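PDB 1W0N: endo-1,4-beta-xylanase D from Paenibacillus polymyxa, which probably hydrolyses internal beta-1,4-xylosidic linkages of xylan, the fragment here being its calcium-dependent carbohydrate-binding module of family CBM36. Local coordinates for residues Lys14-Asn19 against Tyr123-Glu128; Ser31-Gly36 against Arg62-Asn67; Tyr45-Gln50 against Asp106-Leu111; Ala68-Val73 against Ser84-Gly89. All blocks are in the same frame, centred on the assembly; numbering follows the deposited sequence.

Interaction 1 of 4, residues Lys14-Asn19 against Tyr123-Glu128; sequences KVEAEN and YVDFIE. With CA (calcium ion), chain B.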
loop_
_atom_site.group_PDB
_atom_site.type_symbol
_atom_site.label_atom_id
_atom_site.label_comp_id
_atom_site.label_asym_id
_atom_site.label_seq_id
_atom_site.Cartn_x
_atom_site.Cartn_y
_atom_site.Cartn_z
ATOM N N LYS A 14 4.899 8.759 8.298
ATOM C CA LYS A 14 3.833 8.737 7.306
ATOM C C LYS A 14 4.401 9.140 5.970
ATOM O O LYS A 14 5.101 10.156 5.874
ATOM C CB LYS A 14 2.716 9.699 7.734
ATOM C CG LYS A 14 1.569 9.824 6.923
ATOM C CD LYS A 14 0.515 10.711 7.586
ATOM C CE LYS A 14 -0.696 10.859 6.731
ATOM N NZ LYS A 14 -1.716 11.740 7.294
ATOM N N VAL A 15 4.113 8.361 4.934
ATOM C CA VAL A 15 4.539 8.669 3.574
ATOM C C VAL A 15 3.304 8.635 2.680
ATOM O O VAL A 15 2.540 7.663 2.668
ATOM C CB VAL A 15 5.606 7.684 3.070
ATOM C CG1 VAL A 15 6.019 8.018 1.648
ATOM C CG2 VAL A 15 6.822 7.713 3.987
ATOM N N GLU A 16 3.093 9.729 1.947
ATOM C CA GLU A 16 1.960 9.832 1.039
ATOM C C GLU A 16 2.221 9.017 -0.215
ATOM O O GLU A 16 3.309 9.082 -0.803
ATOM C CB GLU A 16 1.740 11.295 0.662
ATOM C CG GLU A 16 1.382 12.204 1.818
ATOM C CD GLU A 16 0.011 11.969 2.421
ATOM O OE1 GLU A 16 -0.803 11.263 1.798
ATOM O OE2 GLU A 16 -0.256 12.506 3.506
ATOM N N ALA A 17 1.225 8.239 -0.664
ATOM C CA ALA A 17 1.399 7.425 -1.855
ATOM C C ALA A 17 1.775 8.266 -3.070
ATOM O O ALA A 17 2.587 7.852 -3.903
ATOM C CB ALA A 17 0.135 6.624 -2.131
ATOM N N GLU A 18 1.165 9.451 -3.172
ATOM C CA GLU A 18 1.381 10.337 -4.291
ATOM C C GLU A 18 2.812 10.896 -4.335
ATOM O O GLU A 18 3.177 11.495 -5.350
ATOM C CB GLU A 18 0.334 11.453 -4.304
ATOM C CG GLU A 18 0.279 12.358 -3.078
ATOM C CD GLU A 18 -0.644 11.891 -1.945
ATOM O OE1 GLU A 18 -0.809 10.655 -1.746
ATOM O OE2 GLU A 18 -1.184 12.744 -1.211
ATOM N N ASN A 19 3.605 10.693 -3.282
ATOM C CA ASN A 19 5.007 11.083 -3.266
ATOM C C ASN A 19 5.971 9.925 -3.522
ATOM O O ASN A 19 7.190 10.114 -3.510
ATOM C CB ASN A 19 5.346 11.770 -1.946
ATOM C CG ASN A 19 4.627 13.084 -1.787
ATOM O OD1 ASN A 19 4.281 13.740 -2.783
ATOM N ND2 ASN A 19 4.414 13.495 -0.554
ATOM N N TYR A 123 -7.372 2.254 -4.295
ATOM C CA TYR A 123 -6.926 3.617 -4.121
ATOM C C TYR A 123 -6.125 3.656 -2.828
ATOM O O TYR A 123 -6.611 3.183 -1.786
ATOM C CB TYR A 123 -8.137 4.531 -4.036
ATOM C CG TYR A 123 -9.096 4.433 -5.205
ATOM C CD1 TYR A 123 -8.649 4.418 -6.516
ATOM C CD2 TYR A 123 -10.466 4.415 -4.988
ATOM C CE1 TYR A 123 -9.539 4.370 -7.586
ATOM C CE2 TYR A 123 -11.364 4.394 -6.043
ATOM C CZ TYR A 123 -10.895 4.374 -7.343
ATOM O OH TYR A 123 -11.772 4.363 -8.398
ATOM N N VAL A 124 -4.941 4.275 -2.896
ATOM C CA VAL A 124 -4.017 4.277 -1.759
ATOM C C VAL A 124 -3.739 5.723 -1.412
ATOM O O VAL A 124 -3.345 6.512 -2.296
ATOM C CB VAL A 124 -2.704 3.554 -2.175
ATOM C CG1 VAL A 124 -1.766 3.492 -1.019
ATOM C CG2 VAL A 124 -2.991 2.117 -2.630
ATOM N N ASP A 125 -3.939 6.072 -0.147
ATOM C CA ASP A 125 -3.760 7.461 0.296
ATOM C C ASP A 125 -2.352 7.678 0.872
ATOM O O ASP A 125 -1.615 8.566 0.427
ATOM C CB ASP A 125 -4.857 7.774 1.318
ATOM C CG ASP A 125 -4.882 9.208 1.802
ATOM O OD1 ASP A 125 -4.018 9.998 1.376
ATOM O OD2 ASP A 125 -5.762 9.543 2.630
ATOM N N PHE A 126 -1.998 6.866 1.862
ATOM C CA PHE A 126 -0.714 6.983 2.547
ATOM C C PHE A 126 -0.449 5.678 3.287
ATOM O O PHE A 126 -1.360 4.863 3.495
ATOM C CB PHE A 126 -0.694 8.165 3.535
ATOM C CG PHE A 126 -1.706 8.069 4.649
ATOM C CD1 PHE A 126 -1.511 7.217 5.749
ATOM C CD2 PHE A 126 -2.844 8.871 4.612
ATOM C CE1 PHE A 126 -2.439 7.152 6.789
ATOM C CE2 PHE A 126 -3.763 8.838 5.671
ATOM C CZ PHE A 126 -3.554 7.966 6.744
ATOM N N ILE A 127 0.813 5.541 3.715
ATOM C CA ILE A 127 1.246 4.482 4.609
ATOM C C ILE A 127 1.822 5.128 5.863
ATOM O O ILE A 127 2.422 6.201 5.806
ATOM C CB ILE A 127 2.286 3.556 3.912
ATOM C CG1 ILE A 127 2.586 2.304 4.744
ATOM C CG2 ILE A 127 3.567 4.308 3.575
ATOM C CD1 ILE A 127 3.190 1.176 3.926
ATOM N N GLU A 128 1.640 4.450 7.002
ATOM C CA GLU A 128 2.168 4.929 8.271
ATOM C C GLU A 128 2.799 3.759 9.015
ATOM O O GLU A 128 2.165 2.745 9.259
ATOM C CB GLU A 128 1.045 5.526 9.132
ATOM C CG GLU A 128 1.535 6.341 10.267
ATOM C CD GLU A 128 0.477 6.571 11.373
ATOM O OE1 GLU A 128 -0.651 6.075 11.364
ATOM O OE2 GLU A 128 0.812 7.221 12.395
HETATM CA CA CA B . -2.361 10.971 0.142
HETATM O O HOH W 1 -3.444 12.942 1.026
#

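Interaction 2 of 4, residues Ser31-Gly36 against Arg62-Asn67; sequences SAPFDG and RGASSN. With CA (calcium ion), chain B.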
loop_
_atom_site.group_PDB
_atom_site.type_symbol
_atom_site.label_atom_id
_atom_site.label_comp_id
_atom_site.label_asym_id
_atom_site.label_seq_id
_atom_site.Cartn_x
_atom_site.Cartn_y
_atom_site.Cartn_z
ATOM N N SER A 31 -6.943 12.177 -7.372
ATOM C CA SER A 31 -7.443 13.183 -6.460
ATOM C C SER A 31 -8.711 12.746 -5.742
ATOM O O SER A 31 -9.033 13.339 -4.707
ATOM C CB SER A 31 -7.725 14.475 -7.230
ATOM O OG SER A 31 -8.539 14.232 -8.348
ATOM N N ALA A 32 -9.411 11.740 -6.245
ATOM C CA ALA A 32 -10.598 11.174 -5.609
ATOM C C ALA A 32 -10.382 9.666 -5.497
ATOM O O ALA A 32 -9.845 9.044 -6.409
ATOM C CB ALA A 32 -11.848 11.468 -6.416
ATOM N N PRO A 33 -10.802 9.070 -4.365
ATOM C CA PRO A 33 -11.496 9.674 -3.234
ATOM C C PRO A 33 -10.576 10.360 -2.199
ATOM O O PRO A 33 -11.026 10.709 -1.117
ATOM C CB PRO A 33 -12.220 8.486 -2.597
ATOM C CG PRO A 33 -11.279 7.320 -2.847
ATOM C CD PRO A 33 -10.703 7.603 -4.228
ATOM N N PHE A 34 -9.307 10.553 -2.577
ATOM C CA PHE A 34 -8.340 11.324 -1.808
ATOM C C PHE A 34 -7.169 11.550 -2.762
ATOM O O PHE A 34 -7.091 10.951 -3.831
ATOM C CB PHE A 34 -7.901 10.609 -0.508
ATOM C CG PHE A 34 -7.745 9.117 -0.662
ATOM C CD1 PHE A 34 -6.819 8.589 -1.563
ATOM C CD2 PHE A 34 -8.538 8.246 0.056
ATOM C CE1 PHE A 34 -6.701 7.215 -1.737
ATOM C CE2 PHE A 34 -8.407 6.863 -0.098
ATOM C CZ PHE A 34 -7.505 6.356 -1.009
ATOM N N ASP A 35 -6.236 12.421 -2.347
ATOM C CA ASP A 35 -4.974 12.534 -3.060
ATOM C C ASP A 35 -4.150 11.280 -2.764
ATOM O O ASP A 35 -3.910 10.938 -1.602
ATOM C CB ASP A 35 -4.244 13.801 -2.661
ATOM C CG ASP A 35 -5.053 15.029 -3.052
ATOM O OD1 ASP A 35 -5.348 15.167 -4.256
ATOM O OD2 ASP A 35 -5.503 15.802 -2.205
ATOM N N GLY A 36 -3.768 10.571 -3.807
ATOM C CA GLY A 36 -3.120 9.284 -3.629
ATOM C C GLY A 36 -2.761 8.700 -4.962
ATOM O O GLY A 36 -2.509 9.436 -5.931
ATOM N N ARG A 62 -4.210 3.926 4.616
ATOM C CA ARG A 62 -5.546 4.406 4.317
ATOM C C ARG A 62 -5.800 4.180 2.827
ATOM O O ARG A 62 -4.980 4.567 1.992
ATOM C CB ARG A 62 -5.705 5.884 4.676
ATOM C CG ARG A 62 -7.110 6.394 4.422
ATOM C CD ARG A 62 -7.351 7.753 5.041
ATOM N NE ARG A 62 -8.747 8.163 4.961
ATOM C CZ ARG A 62 -9.246 9.156 4.222
ATOM N NH1 ARG A 62 -8.499 9.834 3.358
ATOM N NH2 ARG A 62 -10.543 9.476 4.349
ATOM N N GLY A 63 -6.912 3.516 2.524
ATOM C CA GLY A 63 -7.215 3.151 1.159
ATOM C C GLY A 63 -8.705 2.955 0.956
ATOM O O GLY A 63 -9.501 3.076 1.884
ATOM N N ALA A 64 -9.061 2.636 -0.292
ATOM C CA ALA A 64 -10.451 2.383 -0.652
ATOM C C ALA A 64 -10.480 1.491 -1.871
ATOM O O ALA A 64 -9.483 1.346 -2.582
ATOM C CB ALA A 64 -11.192 3.698 -0.936
ATOM N N SER A 65 -11.648 0.894 -2.125
ATOM C CA SER A 65 -11.889 0.148 -3.341
ATOM C C SER A 65 -12.565 1.033 -4.390
ATOM O O SER A 65 -13.309 1.962 -4.054
ATOM C CB SER A 65 -12.815 -1.024 -3.006
ATOM O OG SER A 65 -13.085 -1.778 -4.178
ATOM N N SER A 66 -12.351 0.678 -5.653
ATOM C CA SER A 66 -13.083 1.288 -6.747
ATOM C C SER A 66 -14.561 0.919 -6.765
ATOM O O SER A 66 -15.344 1.577 -7.447
ATOM C CB SER A 66 -12.441 0.900 -8.079
ATOM O OG SER A 66 -12.437 -0.508 -8.266
ATOM N N ASN A 67 -14.930 -0.138 -6.030
ATOM C CA ASN A 67 -16.282 -0.667 -6.100
ATOM C C ASN A 67 -16.772 -1.006 -4.697
ATOM O O ASN A 67 -16.050 -0.891 -3.706
ATOM C CB ASN A 67 -16.292 -1.893 -7.023
ATOM C CG ASN A 67 -16.207 -1.519 -8.488
ATOM O OD1 ASN A 67 -17.191 -1.768 -9.247
ATOM N ND2 ASN A 67 -15.117 -1.012 -8.946
HETATM CA CA CA B . -2.361 10.971 0.142
HETATM O O HOH W 1 -3.444 12.942 1.026
#

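Interaction 3 of 4, residues Tyr45-Gln50 against Asp106-Leu111; sequences YVSYSQ and DQEIKL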
loop_
_atom_site.group_PDB
_atom_site.type_symbol
_atom_site.label_atom_id
_atom_site.label_comp_id
_atom_site.label_asym_id
_atom_site.label_seq_id
_atom_site.Cartn_x
_atom_site.Cartn_y
_atom_site.Cartn_z
ATOM N N TYR A 45 2.323 -0.552 -9.231
ATOM C CA TYR A 45 2.853 -0.473 -7.866
ATOM C C TYR A 45 3.142 0.964 -7.498
ATOM O O TYR A 45 3.284 1.833 -8.355
ATOM C CB TYR A 45 4.155 -1.316 -7.722
ATOM C CG TYR A 45 5.327 -0.788 -8.530
ATOM C CD1 TYR A 45 5.554 -1.189 -9.832
ATOM C CD2 TYR A 45 6.189 0.137 -7.968
ATOM C CE1 TYR A 45 6.634 -0.692 -10.565
ATOM C CE2 TYR A 45 7.255 0.652 -8.687
ATOM C CZ TYR A 45 7.510 0.233 -9.986
ATOM O OH TYR A 45 8.551 0.716 -10.690
ATOM N N VAL A 46 3.276 1.183 -6.170
ATOM C CA VAL A 46 3.990 2.338 -5.645
ATOM C C VAL A 46 5.111 1.836 -4.757
ATOM O O VAL A 46 4.966 0.801 -4.086
ATOM C CB VAL A 46 3.099 3.328 -4.843
ATOM C CG1 VAL A 46 2.131 4.025 -5.782
ATOM C CG2 VAL A 46 2.351 2.645 -3.711
ATOM N N SER A 47 6.234 2.549 -4.735
ATOM C CA SER A 47 7.351 2.128 -3.911
ATOM C C SER A 47 8.218 3.290 -3.492
ATOM O O SER A 47 8.257 4.335 -4.142
ATOM C CB SER A 47 8.203 1.095 -4.617
ATOM O OG SER A 47 8.854 1.648 -5.731
ATOM N N TYR A 48 8.954 3.092 -2.399
ATOM C CA TYR A 48 9.974 4.036 -1.979
ATOM C C TYR A 48 10.915 3.292 -1.037
ATOM O O TYR A 48 10.635 2.185 -0.593
ATOM C CB TYR A 48 9.362 5.286 -1.309
ATOM C CG TYR A 48 8.934 5.076 0.099
ATOM C CD1 TYR A 48 7.766 4.391 0.422
ATOM C CD2 TYR A 48 9.756 5.504 1.141
ATOM C CE1 TYR A 48 7.434 4.152 1.753
ATOM C CE2 TYR A 48 9.430 5.274 2.460
ATOM C CZ TYR A 48 8.270 4.586 2.773
ATOM O OH TYR A 48 7.913 4.336 4.063
ATOM N N SER A 49 12.064 3.913 -0.731
ATOM C CA SER A 49 13.033 3.319 0.166
ATOM C C SER A 49 12.907 3.909 1.556
ATOM O O SER A 49 12.930 5.127 1.723
ATOM C CB SER A 49 14.451 3.568 -0.355
ATOM O OG SER A 49 14.649 2.899 -1.553
ATOM N N GLN A 50 12.784 3.025 2.559
ATOM C CA GLN A 50 12.641 3.401 3.950
ATOM C C GLN A 50 13.808 2.860 4.758
ATOM O O GLN A 50 14.092 1.665 4.710
ATOM C CB GLN A 50 11.334 2.829 4.497
ATOM C CG GLN A 50 11.058 3.083 5.980
ATOM C CD GLN A 50 10.854 4.565 6.281
ATOM O OE1 GLN A 50 9.948 5.202 5.709
ATOM N NE2 GLN A 50 11.642 5.098 7.191
ATOM N N ASP A 106 18.197 0.015 5.032
ATOM C CA ASP A 106 17.436 0.512 3.906
ATOM C C ASP A 106 16.641 -0.615 3.275
ATOM O O ASP A 106 17.221 -1.621 2.852
ATOM C CB ASP A 106 18.356 1.136 2.863
ATOM C CG ASP A 106 19.095 2.296 3.397
ATOM O OD1 ASP A 106 18.417 3.241 3.901
ATOM O OD2 ASP A 106 20.367 2.327 3.385
ATOM N N GLN A 107 15.320 -0.430 3.197
ATOM C CA GLN A 107 14.450 -1.458 2.637
ATOM C C GLN A 107 13.444 -0.818 1.692
ATOM O O GLN A 107 12.826 0.194 1.999
ATOM C CB GLN A 107 13.696 -2.181 3.748
ATOM C CG GLN A 107 14.621 -2.916 4.727
ATOM C CD GLN A 107 15.472 -4.003 4.070
ATOM O OE1 GLN A 107 15.070 -4.592 3.082
ATOM N NE2 GLN A 107 16.626 -4.253 4.618
ATOM N N GLU A 108 13.252 -1.467 0.541
ATOM C CA GLU A 108 12.194 -1.050 -0.352
ATOM C C GLU A 108 10.850 -1.372 0.265
ATOM O O GLU A 108 10.622 -2.483 0.749
ATOM C CB GLU A 108 12.290 -1.777 -1.683
ATOM C CG GLU A 108 11.174 -1.372 -2.655
ATOM C CD GLU A 108 11.089 -2.294 -3.817
ATOM O OE1 GLU A 108 10.685 -3.525 -3.691
ATOM O OE2 GLU A 108 11.379 -1.888 -4.932
ATOM N N ILE A 109 9.948 -0.381 0.224
ATOM C CA ILE A 109 8.552 -0.548 0.596
ATOM C C ILE A 109 7.746 -0.492 -0.686
ATOM O O ILE A 109 7.897 0.463 -1.467
ATOM C CB ILE A 109 8.099 0.587 1.537
ATOM C CG1 ILE A 109 9.055 0.777 2.714
ATOM C CG2 ILE A 109 6.661 0.357 2.004
ATOM C CD1 ILE A 109 9.328 -0.451 3.538
ATOM N N LYS A 110 6.920 -1.492 -0.943
ATOM C CA LYS A 110 6.121 -1.530 -2.161
ATOM C C LYS A 110 4.695 -1.930 -1.811
ATOM O O LYS A 110 4.472 -2.833 -0.989
ATOM C CB LYS A 110 6.739 -2.488 -3.159
ATOM C CG LYS A 110 5.990 -2.640 -4.467
ATOM C CD LYS A 110 6.715 -3.453 -5.477
ATOM C CE LYS A 110 6.772 -4.870 -5.180
ATOM N NZ LYS A 110 7.341 -5.542 -6.359
ATOM N N LEU A 111 3.734 -1.253 -2.438
ATOM C CA LEU A 111 2.332 -1.652 -2.395
ATOM C C LEU A 111 1.917 -2.022 -3.816
ATOM O O LEU A 111 2.199 -1.289 -4.785
ATOM C CB LEU A 111 1.464 -0.506 -1.866
ATOM C CG LEU A 111 1.714 -0.120 -0.405
ATOM C CD1 LEU A 111 1.110 1.253 -0.092
ATOM C CD2 LEU A 111 1.152 -1.147 0.566
HETATM O O HOH W 2 10.005 -0.499 -6.887
#

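Interaction 4 of 4, residues Ala68-Val73 against Ser84-Gly89; sequences AGTAKV and SFNFTG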
loop_
_atom_site.group_PDB
_atom_site.type_symbol
_atom_site.label_atom_id
_atom_site.label_comp_id
_atom_site.label_asym_id
_atom_site.label_seq_id
_atom_site.Cartn_x
_atom_site.Cartn_y
_atom_site.Cartn_z
ATOM N N ALA A 68 -18.051 -1.436 -4.623
ATOM C CA ALA A 68 -18.601 -1.865 -3.356
ATOM C C ALA A 68 -17.838 -3.049 -2.769
ATOM O O ALA A 68 -17.816 -3.207 -1.540
ATOM C CB ALA A 68 -20.068 -2.219 -3.547
ATOM N N GLY A 69 -17.269 -3.889 -3.622
ATOM C CA GLY A 69 -16.558 -5.057 -3.180
ATOM C C GLY A 69 -15.090 -4.810 -2.851
ATOM O O GLY A 69 -14.657 -3.678 -2.598
ATOM N N THR A 70 -14.328 -5.896 -2.838
ATOM C CA THR A 70 -13.008 -5.915 -2.231
ATOM C C THR A 70 -11.893 -5.626 -3.221
ATOM O O THR A 70 -11.860 -6.167 -4.323
ATOM C CB THR A 70 -12.782 -7.318 -1.647
ATOM O OG1 THR A 70 -13.816 -7.608 -0.704
ATOM C CG2 THR A 70 -11.439 -7.435 -0.944
ATOM N N ALA A 71 -10.961 -4.779 -2.761
ATOM C CA ALA A 71 -9.656 -4.600 -3.382
ATOM C C ALA A 71 -8.614 -5.004 -2.330
ATOM O O ALA A 71 -8.756 -4.677 -1.164
ATOM C CB ALA A 71 -9.457 -3.147 -3.787
ATOM N N LYS A 72 -7.614 -5.761 -2.742
ATOM C CA LYS A 72 -6.577 -6.213 -1.821
ATOM C C LYS A 72 -5.223 -5.721 -2.299
ATOM O O LYS A 72 -4.910 -5.805 -3.476
ATOM C CB LYS A 72 -6.568 -7.730 -1.660
ATOM C CG LYS A 72 -7.657 -8.208 -0.645
ATOM C CD LYS A 72 -7.568 -9.653 -0.417
ATOM C CE LYS A 72 -8.360 -10.072 0.720
ATOM N NZ LYS A 72 -7.437 -10.494 1.780
ATOM N N VAL A 73 -4.429 -5.228 -1.340
ATOM C CA VAL A 73 -3.133 -4.633 -1.613
ATOM C C VAL A 73 -2.053 -5.341 -0.793
ATOM O O VAL A 73 -2.105 -5.304 0.439
ATOM C CB VAL A 73 -3.152 -3.127 -1.269
ATOM C CG1 VAL A 73 -1.799 -2.489 -1.510
ATOM C CG2 VAL A 73 -4.232 -2.400 -2.063
ATOM N N SER A 84 -1.375 -8.489 3.452
ATOM C CA SER A 84 -2.220 -7.782 2.520
ATOM C C SER A 84 -3.296 -6.991 3.240
ATOM O O SER A 84 -3.958 -7.511 4.116
ATOM C CB SER A 84 -2.879 -8.727 1.470
ATOM O OG SER A 84 -4.137 -8.452 0.957
ATOM N N PHE A 85 -3.532 -5.779 2.786
ATOM C CA PHE A 85 -4.601 -4.939 3.271
ATOM C C PHE A 85 -5.858 -5.171 2.430
ATOM O O PHE A 85 -5.798 -5.250 1.210
ATOM C CB PHE A 85 -4.220 -3.462 3.126
ATOM C CG PHE A 85 -2.992 -3.074 3.910
ATOM C CD1 PHE A 85 -3.053 -2.853 5.276
ATOM C CD2 PHE A 85 -1.793 -2.856 3.250
ATOM C CE1 PHE A 85 -1.939 -2.467 6.008
ATOM C CE2 PHE A 85 -0.674 -2.465 3.973
ATOM C CZ PHE A 85 -0.739 -2.280 5.347
ATOM N N ASN A 86 -6.995 -5.254 3.119
ATOM C CA ASN A 86 -8.297 -5.436 2.494
ATOM C C ASN A 86 -9.065 -4.123 2.566
ATOM O O ASN A 86 -9.402 -3.670 3.666
ATOM C CB ASN A 86 -9.039 -6.528 3.264
ATOM C CG ASN A 86 -10.423 -6.819 2.735
ATOM O OD1 ASN A 86 -10.870 -8.011 2.839
ATOM N ND2 ASN A 86 -11.112 -5.869 2.276
ATOM N N PHE A 87 -9.300 -3.518 1.393
ATOM C CA PHE A 87 -10.171 -2.348 1.301
ATOM C C PHE A 87 -11.435 -2.777 0.570
ATOM O O PHE A 87 -11.433 -2.972 -0.650
ATOM C CB PHE A 87 -9.487 -1.200 0.536
ATOM C CG PHE A 87 -8.207 -0.782 1.201
ATOM C CD1 PHE A 87 -8.232 -0.085 2.398
ATOM C CD2 PHE A 87 -6.982 -1.118 0.647
ATOM C CE1 PHE A 87 -7.053 0.270 3.054
ATOM C CE2 PHE A 87 -5.791 -0.757 1.292
ATOM C CZ PHE A 87 -5.832 -0.085 2.496
ATOM N N THR A 88 -12.509 -2.955 1.338
ATOM C CA THR A 88 -13.808 -3.302 0.775
ATOM C C THR A 88 -14.707 -2.082 0.844
ATOM O O THR A 88 -14.849 -1.446 1.886
ATOM C CB THR A 88 -14.409 -4.496 1.530
ATOM O OG1 THR A 88 -13.620 -5.666 1.286
ATOM C CG2 THR A 88 -15.809 -4.832 1.025
ATOM N N GLY A 89 -15.295 -1.746 -0.295
ATOM C CA GLY A 89 -16.201 -0.626 -0.368
ATOM C C GLY A 89 -15.528 0.678 -0.745
ATOM O O GLY A 89 -14.300 0.833 -0.683
HETATM O O HOH W 3 -6.281 -9.018 3.548
#

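Interaction 1 of 4, residues Lys14-Asn19 against Tyr123-Glu128
Glu16, Glu18 and Asp125 converge on one calcium ion, which clamps the start of the module to its last strand. Glu16 offers a single oxygen, OE1, 2.3 Å from calcium, while Glu18 clasps it with both OE1 and OE2. Asp125 binds through its backbone O and through OD1, the latter 2.3 Å from the ion; chi1 (-176°) puts CG beside the carbonyl carbon, and OD1 and the backbone O then both reach calcium. A water and the carbonyl O of Asp35 bring the ligands to seven. The metal draws acceptors together, Glu16 OE1 and Asp125 O being 3.1 Å apart, and its charge probably offsets their repulsion.

Antiparallel pairing joins strands 13-16 and 122-130: Val15 and Ile127, a hydrogen-bonded pair, exchange N-H...O bonds, the one from Val15 N to Ile127 O measuring 2.9 Å. Beyond Glu16 the chain rolls into a 3-10 turn, and Ala17 N reaches Asp125 O at 3.1 Å, 41° above the carbonyl plane, making this oxygen a partner of both an amide and calcium.

Among side chains, Val15 CB meets Ile127 CG2 at 4.0 Å. In the conformer described, Lys14 CE makes a CH-pi contact over the centre of the Phe126 ring, 3.5 Å above its plane, with NZ in cation-pi range; a second conformer makes this contact doubtful. Glu16 OE1 lies at the ring's edge.

Strand 122-130 is flanked by strand 56-65, whose Arg62 pairs with Asp125 OD2, and by strands 13-16 and 36-39, while Ile127 packs on Ile109 of strand 107-113 in the second sheet of the beta sandwich.

Interaction 2 of 4, residues Ser31-Gly36 against Arg62-Asn67
The calcium-binding loop between strands 28-30 and 36-39 leans on strand 56-65 through Pro33 and Phe34, which meet Arg62, Gly63 and Ala64. The contact is packing of the loop's side chains on the backbone and side chains of the strand, and Phe34 carries most of it. Its CG stands between the backbone N and the carbonyl carbon (chi1 38°), and the ring lies beside the strand. At the far end of the ring, Phe34 CZ comes within 3.9 Å of Gly63 CA, and the backbone N of Ala64 lies at the ring edge, near its plane. Pro33, preceded by a cis peptide bond, puts its own CG over one face of the Phe34 ring, displaced toward the rim, and the same CG touches Ala64 CB at 4.1 Å.

In this beta-sandwich module the loop belongs to the metal site: directly after Phe34, the carbonyl O of Asp35 binds calcium at 2.3 Å. The ring therefore packs on the strand immediately before the residue whose carbonyl supplies a ligand.

Arg62 approaches from the other end. Its chain, extended from CG to NE, slides past Phe34 in the opposite direction and brings NH1 to 3.7 Å from Phe34 CD2. The ring and guanidinium planes are 49° apart, so the two groups are not stacked flat. Through its salt bridge to Asp125, a calcium ligand, NH1 makes Arg62 a second-shell residue that probably helps to position a first-shell one. Where the strand ends, Ser65 OG accepts a bond of 3.1 Å from Asn67 N, forming an ST turn.

Interaction 3 of 4, residues Tyr45-Gln50 against Asp106-Leu111
Tyr48 and Ile109 lie side by side and point the same way. Tyr48 CG stands between the backbone N and the carbonyl carbon (chi1 78°), and from there the ring reaches across to its partner, CE1 coming within 3.6 Å of Ile109 CB. The phenol is steered by its own strand: Tyr48 OH donates to Gln50 OE1 over 2.8 Å, meeting a lone pair in the carbonyl plane of the amide, while that oxygen lies in the plane of the ring at its edge. Gln50 CB in turn presses on Ile109 CG1 at 3.5 Å, so Ile109 is gripped by two residues of the neighbouring strand.

Beneath them runs an antiparallel pairing within the five-stranded sheet of the beta sandwich. Val46 with Leu111, Tyr48 with Ile109, and Gln50 with Gln107 are hydrogen-bonded pairs, each joined by two N-H...O bonds, and Ser47 CA adds a CA-H...O contact to Ile109 O at 3.0 Å. On their face, which turns toward strand 122-130 of the other sheet, Val46 and Leu111 cross, Val46 CG2 lying 3.8 Å from Leu111 CB.

The reverse face is more polar. A water spans the strands, 2.7 Å from Ser47 OG and donating to Glu108 OE2. Farther along, Tyr45 CB rests 4.0 Å from Lys110 CG.

Interaction 4 of 4, residues Ala68-Val73 against Ser84-Gly89
Thr70 and Thr88 face each other across the hairpin and join hydroxyls, OG1 to OG1, at 2.8 Å, where either could donate. Asn86 ND2 adds a second bond to Thr88 OG1, 2.7 Å long, Thr88 OG1 lying in the plane of the Asn86 amide. The same ND2 lies 3.6 Å from Thr70 CG2, the Thr70 and Asn86 side chains crossing at about a right angle.

Backbone bonds pair Ala71 with Phe87 and Val73 with Phe85, two bonds each. At the open end Gly89 N reaches Gly69 O at 3.1 Å, 43° above the carbonyl plane. Gly89 has phi 92° and psi 163°, angles at which a CB would collide with the carbonyl O before it.

Apolar packing occupies the other face: Val73 CG2 meets the edge of the Phe87 ring, 4.0 Å from CE2.

Together the two strands form the end of the five-stranded sheet: strand 80-88 is outermost within the chain, and strand 70-77 continues the sheet to strand 107-113. Phe85 and Phe87 cross the sandwich interior to touch Val61 of strand 56-65 and residues of strand 93-101.

The four contacts span both sheets of the beta sandwich. Interactions 1 and 2 share one sheet, where strands 122-130 and 56-65 are neighbours, and both contribute ligands to a single calcium ion, with centres about 11 Å apart. Interactions 3 and 4 belong to the other sheet; their centres are about 20 Å apart, yet Leu111 touches Val73 and Phe85. Interaction 1 encloses the other three along the chain, because it joins the first strand to the last. Interaction 4 is nested within interaction 3, whereas interactions 2 and 3 cross. Core contacts such as Val124 with Leu111 and Gly63 with Phe87 join the sheet that carries the calcium ligands to the other sheet.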